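Local atomic coordinates of oxidoreductase, FMN-binding (Shewanella oneidensis, PDB entry 2GQ9), a protein that binds FMN and probably works as an old-yellow-enzyme-like oxidoreductase acting on CH-CH groups, with a nicotinamide nucleotide as redox partner. Residues Leu101-Arg106 and Ala161-Ala166; Ile178-Ala183 and Val230-Ala235; Tyr266-Glu271 and Val295-Gly300. All coordinates share one frame; numbering follows the deposited sequence.

Contact 1: residues Leu101-Arg106 and Ala161-Ala166. With HBA (p-hydroxybenzaldehyde), chain D.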
loop_
_atom_site.group_PDB
_atom_site.type_symbol
_atom_site.label_atom_id
_atom_site.label_comp_id
_atom_site.label_asym_id
_atom_site.label_seq_id
_atom_site.Cartn_x
_atom_site.Cartn_y
_atom_site.Cartn_z
ATOM N N LEU A 101 5.540 -2.490 2.110
ATOM C CA LEU A 101 5.834 -3.246 3.327
ATOM C C LEU A 101 4.588 -3.260 4.189
ATOM O O LEU A 101 4.075 -2.213 4.584
ATOM C CB LEU A 101 7.009 -2.620 4.069
ATOM C CG LEU A 101 8.269 -2.477 3.217
ATOM C CD1 LEU A 101 9.388 -1.950 4.095
ATOM C CD2 LEU A 101 8.654 -3.822 2.597
ATOM N N TRP A 102 4.131 -4.468 4.499
ATOM C CA TRP A 102 2.877 -4.675 5.208
ATOM C C TRP A 102 2.905 -5.367 6.564
ATOM O O TRP A 102 3.640 -6.334 6.773
ATOM C CB TRP A 102 1.997 -5.502 4.271
ATOM C CG TRP A 102 0.522 -5.486 4.468
ATOM C CD1 TRP A 102 -0.223 -4.582 5.179
ATOM C CD2 TRP A 102 -0.413 -6.345 3.807
ATOM N NE1 TRP A 102 -1.567 -4.825 4.989
ATOM C CE2 TRP A 102 -1.710 -5.900 4.153
ATOM C CE3 TRP A 102 -0.278 -7.445 2.950
ATOM C CZ2 TRP A 102 -2.863 -6.519 3.666
ATOM C CZ3 TRP A 102 -1.425 -8.059 2.465
ATOM C CH2 TRP A 102 -2.701 -7.594 2.823
ATOM N N HIS A 103 2.094 -4.852 7.485
ATOM C CA HIS A 103 1.888 -5.486 8.777
ATOM C C HIS A 103 0.431 -5.174 9.061
ATOM O O HIS A 103 0.066 -4.010 9.248
ATOM C CB HIS A 103 2.766 -4.940 9.896
ATOM C CG HIS A 103 2.746 -5.808 11.116
ATOM N ND1 HIS A 103 1.572 -6.183 11.733
ATOM C CD2 HIS A 103 3.741 -6.435 11.789
ATOM C CE1 HIS A 103 1.843 -7.007 12.730
ATOM N NE2 HIS A 103 3.151 -7.177 12.785
ATOM N N VAL A 104 -0.399 -6.213 9.055
ATOM C CA VAL A 104 -1.836 -6.065 9.256
ATOM C C VAL A 104 -2.295 -5.786 10.679
ATOM O O VAL A 104 -3.460 -5.452 10.894
ATOM C CB VAL A 104 -2.594 -7.324 8.771
ATOM C CG1 VAL A 104 -2.264 -7.604 7.306
ATOM C CG2 VAL A 104 -2.223 -8.518 9.637
ATOM N N GLY A 105 -1.395 -5.913 11.646
ATOM C CA GLY A 105 -1.796 -5.678 13.020
ATOM C C GLY A 105 -2.936 -6.609 13.399
ATOM O O GLY A 105 -2.851 -7.815 13.198
ATOM N N ARG A 106 -4.024 -6.040 13.909
ATOM C CA ARG A 106 -5.173 -6.821 14.352
ATOM C C ARG A 106 -6.041 -7.423 13.254
ATOM O O ARG A 106 -6.905 -8.254 13.537
ATOM C CB ARG A 106 -6.062 -5.961 15.247
ATOM C CG ARG A 106 -6.777 -4.862 14.486
ATOM C CD ARG A 106 -7.624 -4.018 15.408
ATOM N NE ARG A 106 -8.341 -2.975 14.681
ATOM C CZ ARG A 106 -9.093 -2.048 15.263
ATOM N NH1 ARG A 106 -9.224 -2.039 16.585
ATOM N NH2 ARG A 106 -9.707 -1.129 14.529
ATOM N N ALA A 161 12.135 -3.268 13.848
ATOM C CA ALA A 161 13.279 -4.036 13.380
ATOM C C ALA A 161 12.888 -4.807 12.123
ATOM O O ALA A 161 13.651 -4.866 11.158
ATOM C CB ALA A 161 13.735 -5.000 14.466
ATOM N N ASP A 162 11.700 -5.402 12.154
ATOM C CA ASP A 162 11.200 -6.166 11.013
ATOM C C ASP A 162 10.966 -5.250 9.814
ATOM O O ASP A 162 11.214 -5.636 8.671
ATOM C CB ASP A 162 9.911 -6.884 11.398
ATOM C CG ASP A 162 10.147 -8.005 12.387
ATOM O OD1 ASP A 162 9.168 -8.482 12.992
ATOM O OD2 ASP A 162 11.317 -8.415 12.556
ATOM N N TYR A 163 10.490 -4.032 10.070
ATOM C CA TYR A 163 10.268 -3.087 8.982
ATOM C C TYR A 163 11.599 -2.679 8.379
ATOM O O TYR A 163 11.749 -2.636 7.168
ATOM C CB TYR A 163 9.547 -1.829 9.476
ATOM C CG TYR A 163 8.034 -1.904 9.433
ATOM C CD1 TYR A 163 7.355 -2.010 8.218
ATOM C CD2 TYR A 163 7.281 -1.822 10.602
ATOM C CE1 TYR A 163 5.962 -2.023 8.174
ATOM C CE2 TYR A 163 5.889 -1.838 10.569
ATOM C CZ TYR A 163 5.235 -1.940 9.351
ATOM O OH TYR A 163 3.859 -1.965 9.315
ATOM N N ARG A 164 12.570 -2.384 9.240
ATOM C CA ARG A 164 13.884 -1.955 8.787
ATOM C C ARG A 164 14.544 -3.026 7.917
ATOM O O ARG A 164 15.102 -2.724 6.854
ATOM C CB ARG A 164 14.771 -1.641 9.994
ATOM C CG ARG A 164 16.058 -0.918 9.643
ATOM C CD ARG A 164 16.894 -0.667 10.894
ATOM N NE ARG A 164 17.940 0.320 10.657
ATOM C CZ ARG A 164 18.986 0.129 9.860
ATOM N NH1 ARG A 164 19.133 -1.024 9.221
ATOM N NH2 ARG A 164 19.875 1.100 9.693
ATOM N N GLN A 165 14.465 -4.274 8.361
ATOM C CA GLN A 165 15.070 -5.379 7.625
ATOM C C GLN A 165 14.322 -5.632 6.319
ATOM O O GLN A 165 14.936 -5.965 5.305
ATOM C CB GLN A 165 15.075 -6.649 8.479
ATOM C CG GLN A 165 15.827 -7.812 7.833
ATOM C CD GLN A 165 17.254 -7.443 7.461
ATOM O OE1 GLN A 165 17.719 -7.749 6.361
ATOM N NE2 GLN A 165 17.959 -6.787 8.380
ATOM N N ALA A 166 13.002 -5.467 6.348
ATOM C CA ALA A 166 12.189 -5.667 5.155
ATOM C C ALA A 166 12.626 -4.675 4.088
ATOM O O ALA A 166 12.663 -5.004 2.901
ATOM C CB ALA A 166 10.709 -5.476 5.481
HETATM C "C1'" HBA D . -7.445 -6.727 -0.007
HETATM O "O1'" HBA D . -8.534 -6.653 -0.539
HETATM C C1 HBA D . -6.796 -5.522 0.534
HETATM C C2 HBA D . -5.511 -5.616 1.149
HETATM C C3 HBA D . -4.941 -4.468 1.712
HETATM C C4 HBA D . -5.637 -3.236 1.668
HETATM C C5 HBA D . -6.903 -3.096 1.037
HETATM C C6 HBA D . -7.443 -4.244 0.462
HETATM O O4 HBA D . -4.942 -2.114 1.959
HETATM O O HOH W 1 2.644 -1.855 6.910
#
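Tyr-163 reaches from helix 153-172 to the end of strand 96-102, with its ring running past Leu-101 and its hydroxyl arriving at His-103. The ring meets Leu-101 with CD1, which lies 4.2 Å from the leucine CB, and OH comes within 3.2 Å of His-103 CB. One water joins the polar groups: it lies in the plane of the tyrosine ring, 2.7 Å from Tyr-163 OH, lies 2.8 Å from Leu-101 O, to which it probably donates, and accepts a weak bond from His-103 N. Leu-101 points at the helix. Its CG stands anti to the carbonyl carbon (chi1 -55°), which sends the branched end toward the helix backbone; CD1 rests 3.9 Å from Tyr-163 O and CD2 equally far from Ala-166 CB. The methyl of Ala-166 thus meets both leucine branches. The imidazole of His-103 is steadied from its own segment, since Gly-105 N donates to ND1 in the ring plane (3.0 Å). Trp-102 points the other way, CZ2 lying 3.5 Å from p-hydroxybenzaldehyde C3. Helix 153-172 thus covers the outside of strand 96-102, with Leu-101 facing it and Trp-102 facing the ligand pocket, as in a (beta/alpha)8 TIM barrel.

Contact 2: residues Ile178-Ala183 and Val230-Ala235. With FMN (flavin mononucleotide), chain C; HBA (p-hydroxybenzaldehyde), chain D.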
loop_
_atom_site.group_PDB
_atom_site.type_symbol
_atom_site.label_atom_id
_atom_site.label_comp_id
_atom_site.label_asym_id
_atom_site.label_seq_id
_atom_site.Cartn_x
_atom_site.Cartn_y
_atom_site.Cartn_z
ATOM N N ILE A 178 10.471 1.479 -1.242
ATOM C CA ILE A 178 9.428 0.794 -0.494
ATOM C C ILE A 178 8.308 1.762 -0.134
ATOM O O ILE A 178 8.530 2.964 -0.044
ATOM C CB ILE A 178 9.965 0.153 0.822
ATOM C CG1 ILE A 178 10.442 1.234 1.806
ATOM C CG2 ILE A 178 11.089 -0.830 0.504
ATOM C CD1 ILE A 178 9.335 1.724 2.766
ATOM N N GLU A 179 7.102 1.228 0.051
ATOM C CA GLU A 179 5.966 2.047 0.460
ATOM C C GLU A 179 5.501 1.498 1.794
ATOM O O GLU A 179 5.176 0.312 1.915
ATOM C CB GLU A 179 4.798 1.964 -0.526
ATOM C CG GLU A 179 3.629 2.870 -0.107
ATOM C CD GLU A 179 2.443 2.801 -1.050
ATOM O OE1 GLU A 179 1.509 2.014 -0.784
ATOM O OE2 GLU A 179 2.454 3.536 -2.059
ATOM N N LEU A 180 5.470 2.354 2.804
ATOM C CA LEU A 180 5.024 1.908 4.108
ATOM C C LEU A 180 3.505 1.897 4.110
ATOM O O LEU A 180 2.883 2.931 3.882
ATOM C CB LEU A 180 5.536 2.852 5.195
ATOM C CG LEU A 180 4.983 2.571 6.593
ATOM C CD1 LEU A 180 5.345 1.149 7.037
ATOM C CD2 LEU A 180 5.566 3.591 7.551
ATOM N N HIS A 181 2.907 0.734 4.354
ATOM C CA HIS A 181 1.456 0.656 4.387
ATOM C C HIS A 181 0.994 1.117 5.762
ATOM O O HIS A 181 1.006 0.341 6.720
ATOM C CB HIS A 181 0.953 -0.773 4.149
ATOM C CG HIS A 181 -0.512 -0.844 3.823
ATOM N ND1 HIS A 181 -1.366 0.221 4.021
ATOM C CD2 HIS A 181 -1.263 -1.830 3.275
ATOM C CE1 HIS A 181 -2.580 -0.106 3.609
ATOM N NE2 HIS A 181 -2.545 -1.344 3.151
ATOM N N ALA A 182 0.596 2.379 5.865
ATOM C CA ALA A 182 0.123 2.916 7.138
ATOM C C ALA A 182 -1.337 3.286 6.968
ATOM O O ALA A 182 -1.872 4.142 7.679
ATOM C CB ALA A 182 0.937 4.142 7.527
ATOM N N ALA A 183 -1.983 2.604 6.029
ATOM C CA ALA A 183 -3.377 2.866 5.718
ATOM C C ALA A 183 -4.300 1.677 5.908
ATOM O O ALA A 183 -3.937 0.642 6.473
ATOM C CB ALA A 183 -3.490 3.368 4.265
ATOM N N VAL A 230 11.840 5.964 0.168
ATOM C CA VAL A 230 10.774 5.656 1.111
ATOM C C VAL A 230 9.491 6.442 0.837
ATOM O O VAL A 230 9.498 7.674 0.786
ATOM C CB VAL A 230 11.202 5.939 2.580
ATOM C CG1 VAL A 230 10.004 5.803 3.511
ATOM C CG2 VAL A 230 12.293 4.962 3.004
ATOM N N GLY A 231 8.399 5.707 0.655
ATOM C CA GLY A 231 7.100 6.315 0.430
ATOM C C GLY A 231 6.190 5.829 1.547
ATOM O O GLY A 231 6.466 4.810 2.181
ATOM N N VAL A 232 5.102 6.545 1.807
ATOM C CA VAL A 232 4.189 6.141 2.874
ATOM C C VAL A 232 2.753 6.285 2.412
ATOM O O VAL A 232 2.419 7.263 1.753
ATOM C CB VAL A 232 4.398 7.021 4.130
ATOM C CG1 VAL A 232 3.358 6.680 5.195
ATOM C CG2 VAL A 232 5.804 6.818 4.674
ATOM N N ARG A 233 1.905 5.311 2.742
ATOM C CA ARG A 233 0.506 5.398 2.345
ATOM C C ARG A 233 -0.395 5.602 3.560
ATOM O O ARG A 233 -0.253 4.910 4.568
ATOM C CB ARG A 233 0.069 4.134 1.592
ATOM C CG ARG A 233 -1.207 4.377 0.795
ATOM C CD ARG A 233 -1.695 3.178 -0.008
ATOM N NE ARG A 233 -2.433 3.662 -1.176
ATOM C CZ ARG A 233 -3.357 2.983 -1.848
ATOM N NH1 ARG A 233 -3.696 1.767 -1.486
ATOM N NH2 ARG A 233 -3.933 3.531 -2.911
ATOM N N LEU A 234 -1.318 6.556 3.455
ATOM C CA LEU A 234 -2.263 6.850 4.535
ATOM C C LEU A 234 -3.698 6.787 4.014
ATOM O O LEU A 234 -3.934 6.872 2.807
ATOM C CB LEU A 234 -2.003 8.251 5.099
ATOM C CG LEU A 234 -0.617 8.529 5.681
ATOM C CD1 LEU A 234 -0.510 10.004 6.051
ATOM C CD2 LEU A 234 -0.382 7.642 6.909
ATOM N N ALA A 235 -4.653 6.633 4.926
ATOM C CA ALA A 235 -6.070 6.587 4.574
ATOM C C ALA A 235 -6.778 7.456 5.612
ATOM O O ALA A 235 -7.360 6.957 6.573
ATOM C CB ALA A 235 -6.587 5.162 4.629
HETATM N N1 FMN C . -4.333 -1.018 -0.999
HETATM C C2 FMN C . -3.136 -1.164 -0.264
HETATM O O2 FMN C . -2.645 -0.252 0.327
HETATM N N3 FMN C . -2.496 -2.461 -0.297
HETATM C C4 FMN C . -2.938 -3.574 -0.955
HETATM O O4 FMN C . -2.373 -4.643 -0.837
HETATM C C4A FMN C . -4.252 -3.463 -1.635
HETATM N N5 FMN C . -4.925 -4.587 -2.065
HETATM C C5A FMN C . -6.004 -4.386 -2.890
HETATM C C6 FMN C . -6.586 -5.558 -3.597
HETATM C C7 FMN C . -7.636 -5.403 -4.588
HETATM C C7M FMN C . -8.112 -6.628 -5.358
HETATM C C8 FMN C . -8.192 -4.072 -4.813
HETATM C C8M FMN C . -9.275 -3.818 -5.904
HETATM C C9 FMN C . -7.659 -2.942 -4.086
HETATM C C9A FMN C . -6.609 -3.071 -3.142
HETATM N N10 FMN C . -5.943 -1.970 -2.455
HETATM C C10 FMN C . -4.844 -2.077 -1.625
HETATM C "C1'" FMN C . -6.540 -0.591 -2.632
HETATM C "C2'" FMN C . -6.005 0.032 -3.913
HETATM O "O2'" FMN C . -4.593 0.271 -3.878
HETATM C "C3'" FMN C . -6.701 1.344 -4.293
HETATM O "O3'" FMN C . -6.384 2.369 -3.333
HETATM C "C4'" FMN C . -8.217 1.184 -4.372
HETATM O "O4'" FMN C . -8.588 0.044 -5.214
HETATM C "C5'" FMN C . -8.924 2.432 -4.863
HETATM O "O5'" FMN C . -8.578 2.730 -6.258
HETATM P P FMN C . -9.498 2.345 -7.496
HETATM O O1P FMN C . -9.528 0.860 -7.654
HETATM O O2P FMN C . -10.856 2.978 -7.255
HETATM O O3P FMN C . -8.783 3.005 -8.701
HETATM C "C1'" HBA D . -7.445 -6.727 -0.007
HETATM O "O1'" HBA D . -8.534 -6.653 -0.539
HETATM C C1 HBA D . -6.796 -5.522 0.534
HETATM C C2 HBA D . -5.511 -5.616 1.149
HETATM C C3 HBA D . -4.941 -4.468 1.712
HETATM C C4 HBA D . -5.637 -3.236 1.668
HETATM C C5 HBA D . -6.903 -3.096 1.037
HETATM C C6 HBA D . -7.443 -4.244 0.462
HETATM O O4 HBA D . -4.942 -2.114 1.959
HETATM O O HOH W 2 -3.929 6.012 7.593
#
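Glu-179 and Arg-233 cross on the face of the sheet that also carries His-181, with Glu-179 OE1 3.5 Å from Arg-233 CB. Arg-233 CG lies anti to the backbone N (chi1 -162°) and the chain stays extended to NE, which carries the guanidinium out to the flavin. Its NH1 donates to FMN O2 (2.9 Å) and to the ribityl O2', while NH2 donates to O3' at 2.7 Å; FMN N1 lies in the guanidinium plane at its edge. A positive group placed here would probably help stabilise negative charge on the reduced flavin near N1 and O2. His-181 shares a hydrogen bond of 2.8 Å between NE2 and O4 of p-hydroxybenzaldehyde, and FMN O2 sits over one face of its ring. A leucine here, with no ring nitrogen, would probably leave the ligand O4 without this mate and Trp-102 without its stacking partner.

Strands 177-181 and 230-234 are parallel neighbours in the eight-stranded TIM barrel, their segment axes 28° apart, and this face looks into the barrel toward the cofactor. The backbone bonds alternate: Gly-231 N to Ile-178 O, Leu-180 N to Gly-231 O, Arg-233 N to Leu-180 O at 2.8 Å, and Ala-182 N to Arg-233 O.

Several groups position the first shell. Ala-183 N donates to His-181 ND1 at 3.2 Å, and Trp-102 stacks on the imidazole. Glu-179 OE1 accepts no N-H from Arg-233; it lies well out of the guanidinium plane, near enough (4.3 Å to NE) only for the opposite charges to be felt. Gln-100 holds that oxygen instead, and OE2 turns to Tyr-266 and His-268. On the other face Leu-180 CB meets Val-232 CG2 at 4.0 Å. Further along, Ala-183 CB packs on Ala-235 CB, and a water links Ala-182 O to Ala-235 N.

Contact 3: residues Tyr266-Glu271 and Val295-Gly300. With FMN (flavin mononucleotide), chain C.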
loop_
_atom_site.group_PDB
_atom_site.type_symbol
_atom_site.label_atom_id
_atom_site.label_comp_id
_atom_site.label_asym_id
_atom_site.label_seq_id
_atom_site.Cartn_x
_atom_site.Cartn_y
_atom_site.Cartn_z
ATOM N N TYR A 266 7.557 10.207 -1.383
ATOM C CA TYR A 266 6.176 10.431 -1.788
ATOM C C TYR A 266 5.221 10.090 -0.671
ATOM O O TYR A 266 5.558 9.320 0.223
ATOM C CB TYR A 266 5.812 9.645 -3.068
ATOM C CG TYR A 266 5.600 8.142 -2.957
ATOM C CD1 TYR A 266 4.535 7.607 -2.230
ATOM C CD2 TYR A 266 6.417 7.258 -3.670
ATOM C CE1 TYR A 266 4.281 6.229 -2.228
ATOM C CE2 TYR A 266 6.174 5.881 -3.674
ATOM C CZ TYR A 266 5.107 5.375 -2.959
ATOM O OH TYR A 266 4.833 4.031 -3.025
ATOM N N LEU A 267 4.046 10.710 -0.718
ATOM C CA LEU A 267 2.985 10.456 0.238
ATOM C C LEU A 267 1.830 10.006 -0.651
ATOM O O LEU A 267 1.449 10.700 -1.600
ATOM C CB LEU A 267 2.612 11.730 0.996
ATOM C CG LEU A 267 1.443 11.584 1.969
ATOM C CD1 LEU A 267 1.762 10.540 3.019
ATOM C CD2 LEU A 267 1.175 12.927 2.620
ATOM N N HIS A 268 1.289 8.835 -0.347
ATOM C CA HIS A 268 0.218 8.230 -1.135
ATOM C C HIS A 268 -1.044 8.216 -0.287
ATOM O O HIS A 268 -1.063 7.634 0.797
ATOM C CB HIS A 268 0.664 6.805 -1.488
ATOM C CG HIS A 268 -0.179 6.103 -2.508
ATOM N ND1 HIS A 268 0.145 4.851 -2.981
ATOM C CD2 HIS A 268 -1.346 6.442 -3.108
ATOM C CE1 HIS A 268 -0.786 4.444 -3.825
ATOM N NE2 HIS A 268 -1.702 5.391 -3.920
ATOM N N ILE A 269 -2.091 8.863 -0.785
ATOM C CA ILE A 269 -3.366 8.917 -0.079
ATOM C C ILE A 269 -4.382 7.968 -0.707
ATOM O O ILE A 269 -4.701 8.085 -1.896
ATOM C CB ILE A 269 -3.946 10.343 -0.114
ATOM C CG1 ILE A 269 -2.952 11.329 0.516
ATOM C CG2 ILE A 269 -5.295 10.377 0.600
ATOM C CD1 ILE A 269 -2.645 11.060 1.970
ATOM N N ALA A 270 -4.879 7.025 0.092
ATOM C CA ALA A 270 -5.883 6.064 -0.356
ATOM C C ALA A 270 -7.213 6.746 -0.063
ATOM O O ALA A 270 -7.663 6.794 1.084
ATOM C CB ALA A 270 -5.767 4.760 0.431
ATOM N N GLU A 271 -7.824 7.276 -1.114
ATOM C CA GLU A 271 -9.073 8.026 -1.024
ATOM C C GLU A 271 -10.329 7.176 -0.984
ATOM O O GLU A 271 -11.374 7.601 -0.479
ATOM C CB GLU A 271 -9.155 8.958 -2.220
ATOM C CG GLU A 271 -9.232 10.421 -1.901
ATOM C CD GLU A 271 -9.308 11.241 -3.165
ATOM O OE1 GLU A 271 -8.393 11.098 -4.007
ATOM O OE2 GLU A 271 -10.275 12.017 -3.323
ATOM N N VAL A 295 6.336 14.326 -3.545
ATOM C CA VAL A 295 5.428 13.873 -4.591
ATOM C C VAL A 295 4.175 13.338 -3.897
ATOM O O VAL A 295 4.259 12.448 -3.052
ATOM C CB VAL A 295 6.091 12.774 -5.447
ATOM C CG1 VAL A 295 5.076 12.145 -6.391
ATOM C CG2 VAL A 295 7.240 13.383 -6.254
ATOM N N LEU A 296 3.024 13.903 -4.246
ATOM C CA LEU A 296 1.746 13.507 -3.656
ATOM C C LEU A 296 0.990 12.632 -4.630
ATOM O O LEU A 296 0.758 13.021 -5.773
ATOM C CB LEU A 296 0.900 14.738 -3.335
ATOM C CG LEU A 296 0.758 15.135 -1.869
ATOM C CD1 LEU A 296 -0.074 16.407 -1.786
ATOM C CD2 LEU A 296 0.095 14.011 -1.074
ATOM N N ILE A 297 0.575 11.465 -4.161
ATOM C CA ILE A 297 -0.133 10.517 -5.003
ATOM C C ILE A 297 -1.491 10.243 -4.381
ATOM O O ILE A 297 -1.590 10.103 -3.165
ATOM C CB ILE A 297 0.638 9.173 -5.073
ATOM C CG1 ILE A 297 2.063 9.412 -5.582
ATOM C CG2 ILE A 297 -0.102 8.181 -5.960
ATOM C CD1 ILE A 297 2.926 8.152 -5.576
ATOM N N TYR A 298 -2.523 10.181 -5.216
ATOM C CA TYR A 298 -3.880 9.871 -4.753
ATOM C C TYR A 298 -4.423 8.715 -5.571
ATOM O O TYR A 298 -4.098 8.586 -6.751
ATOM C CB TYR A 298 -4.828 11.047 -4.973
ATOM C CG TYR A 298 -4.734 12.132 -3.948
ATOM C CD1 TYR A 298 -5.588 12.150 -2.843
ATOM C CD2 TYR A 298 -3.808 13.162 -4.088
ATOM C CE1 TYR A 298 -5.520 13.177 -1.900
ATOM C CE2 TYR A 298 -3.731 14.188 -3.159
ATOM C CZ TYR A 298 -4.588 14.191 -2.070
ATOM O OH TYR A 298 -4.505 15.214 -1.160
ATOM N N ALA A 299 -5.250 7.876 -4.945
ATOM C CA ALA A 299 -5.885 6.764 -5.638
ATOM C C ALA A 299 -7.289 6.590 -5.067
ATOM O O ALA A 299 -7.509 6.796 -3.868
ATOM C CB ALA A 299 -5.093 5.476 -5.452
ATOM N N GLY A 300 -8.229 6.220 -5.926
ATOM C CA GLY A 300 -9.593 6.005 -5.467
ATOM C C GLY A 300 -10.633 6.576 -6.411
ATOM O O GLY A 300 -10.884 7.780 -6.416
HETATM N N1 FMN C . -4.333 -1.018 -0.999
HETATM C C2 FMN C . -3.136 -1.164 -0.264
HETATM O O2 FMN C . -2.645 -0.252 0.327
HETATM N N3 FMN C . -2.496 -2.461 -0.297
HETATM C C4 FMN C . -2.938 -3.574 -0.955
HETATM O O4 FMN C . -2.373 -4.643 -0.837
HETATM C C4A FMN C . -4.252 -3.463 -1.635
HETATM N N5 FMN C . -4.925 -4.587 -2.065
HETATM C C5A FMN C . -6.004 -4.386 -2.890
HETATM C C6 FMN C . -6.586 -5.558 -3.597
HETATM C C7 FMN C . -7.636 -5.403 -4.588
HETATM C C7M FMN C . -8.112 -6.628 -5.358
HETATM C C8 FMN C . -8.192 -4.072 -4.813
HETATM C C8M FMN C . -9.275 -3.818 -5.904
HETATM C C9 FMN C . -7.659 -2.942 -4.086
HETATM C C9A FMN C . -6.609 -3.071 -3.142
HETATM N N10 FMN C . -5.943 -1.970 -2.455
HETATM C C10 FMN C . -4.844 -2.077 -1.625
HETATM C "C1'" FMN C . -6.540 -0.591 -2.632
HETATM C "C2'" FMN C . -6.005 0.032 -3.913
HETATM O "O2'" FMN C . -4.593 0.271 -3.878
HETATM C "C3'" FMN C . -6.701 1.344 -4.293
HETATM O "O3'" FMN C . -6.384 2.369 -3.333
HETATM C "C4'" FMN C . -8.217 1.184 -4.372
HETATM O "O4'" FMN C . -8.588 0.044 -5.214
HETATM C "C5'" FMN C . -8.924 2.432 -4.863
HETATM O "O5'" FMN C . -8.578 2.730 -6.258
HETATM P P FMN C . -9.498 2.345 -7.496
HETATM O O1P FMN C . -9.528 0.860 -7.654
HETATM O O2P FMN C . -10.856 2.978 -7.255
HETATM O O3P FMN C . -8.783 3.005 -8.701
#
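Leu-267 N and Ile-269 N donate to Val-295 O and Ile-297 O (2.7 Å for the latter), and Ile-297 N and Ala-299 N donate back to Leu-267 O and Ile-269 O, pairing strands 266-270 and 295-299 in parallel with segment axes 18° apart. Glu-271 N, just beyond the strand, continues the pattern to Ala-299 O.

Two CH-pi contacts lie on the face bearing Tyr-266, His-268 and Ile-297. The isoleucine uses both branches: CD1 stands over the tyrosine ring, 3.8 Å from its centroid, and CG2 over the imidazole of His-268 at 3.9 Å. With CG1 anti to the carbonyl carbon (chi1 -57°) and CG2 anti to N, each branch faces a different ring. Ala-299 CB meets the imidazole at its edge, 3.7 Å from His-268 NE2. Tyr-266 OH and His-268 ND1 both hydrogen-bond to Glu-179 OE2.

On the other face the contacts are apolar. Leu-296 CD2 lies 4.0 Å from Leu-267 CB; Ile-269 and Tyr-298 lie side by side, Ile-269 CB 3.7 Å from Tyr-298 CD1, with CG1 over one face of the ring.

Glu-271 OE1 comes within 3.2 Å of Tyr-298 CD1, carboxylate and ring nearly perpendicular; OE1 is hydrogen-bonded to Tyr-302 OH, and Lys-285 forms a salt bridge with OE2 and a cation-pi contact with Tyr-298.

At phi 138° a CB on Gly-300 would press on the preceding carbonyl O and on Glu-271 CB; CA lies 3.5 Å from FMN O5'.

Helix 282-291 completes a beta-alpha-beta unit and touches Leu-296 and Tyr-298 on the outer face, while strands 230-234 and 318-320 flank the pair.

The three contacts follow one another round the same barrel. Contacts 1 and 2 have centres about 11 Å apart and are joined by a probable backbone bond, Leu-101 N to Glu-179 O at 2.8 Å; both touch p-hydroxybenzaldehyde. Contacts 2 and 3, about 9 Å apart between centres, both reach FMN, contact 2 at the flavin and ribityl groups and contact 3 toward the phosphate end. Glu-179 OE2, hydrogen-bonded to both Tyr-266 OH (2.6 Å) and His-268 ND1 (2.8 Å), joins these two contacts. Contacts 1 and 3 do not touch: their nearest atoms are about 8 Å apart, with contact 2 connecting them.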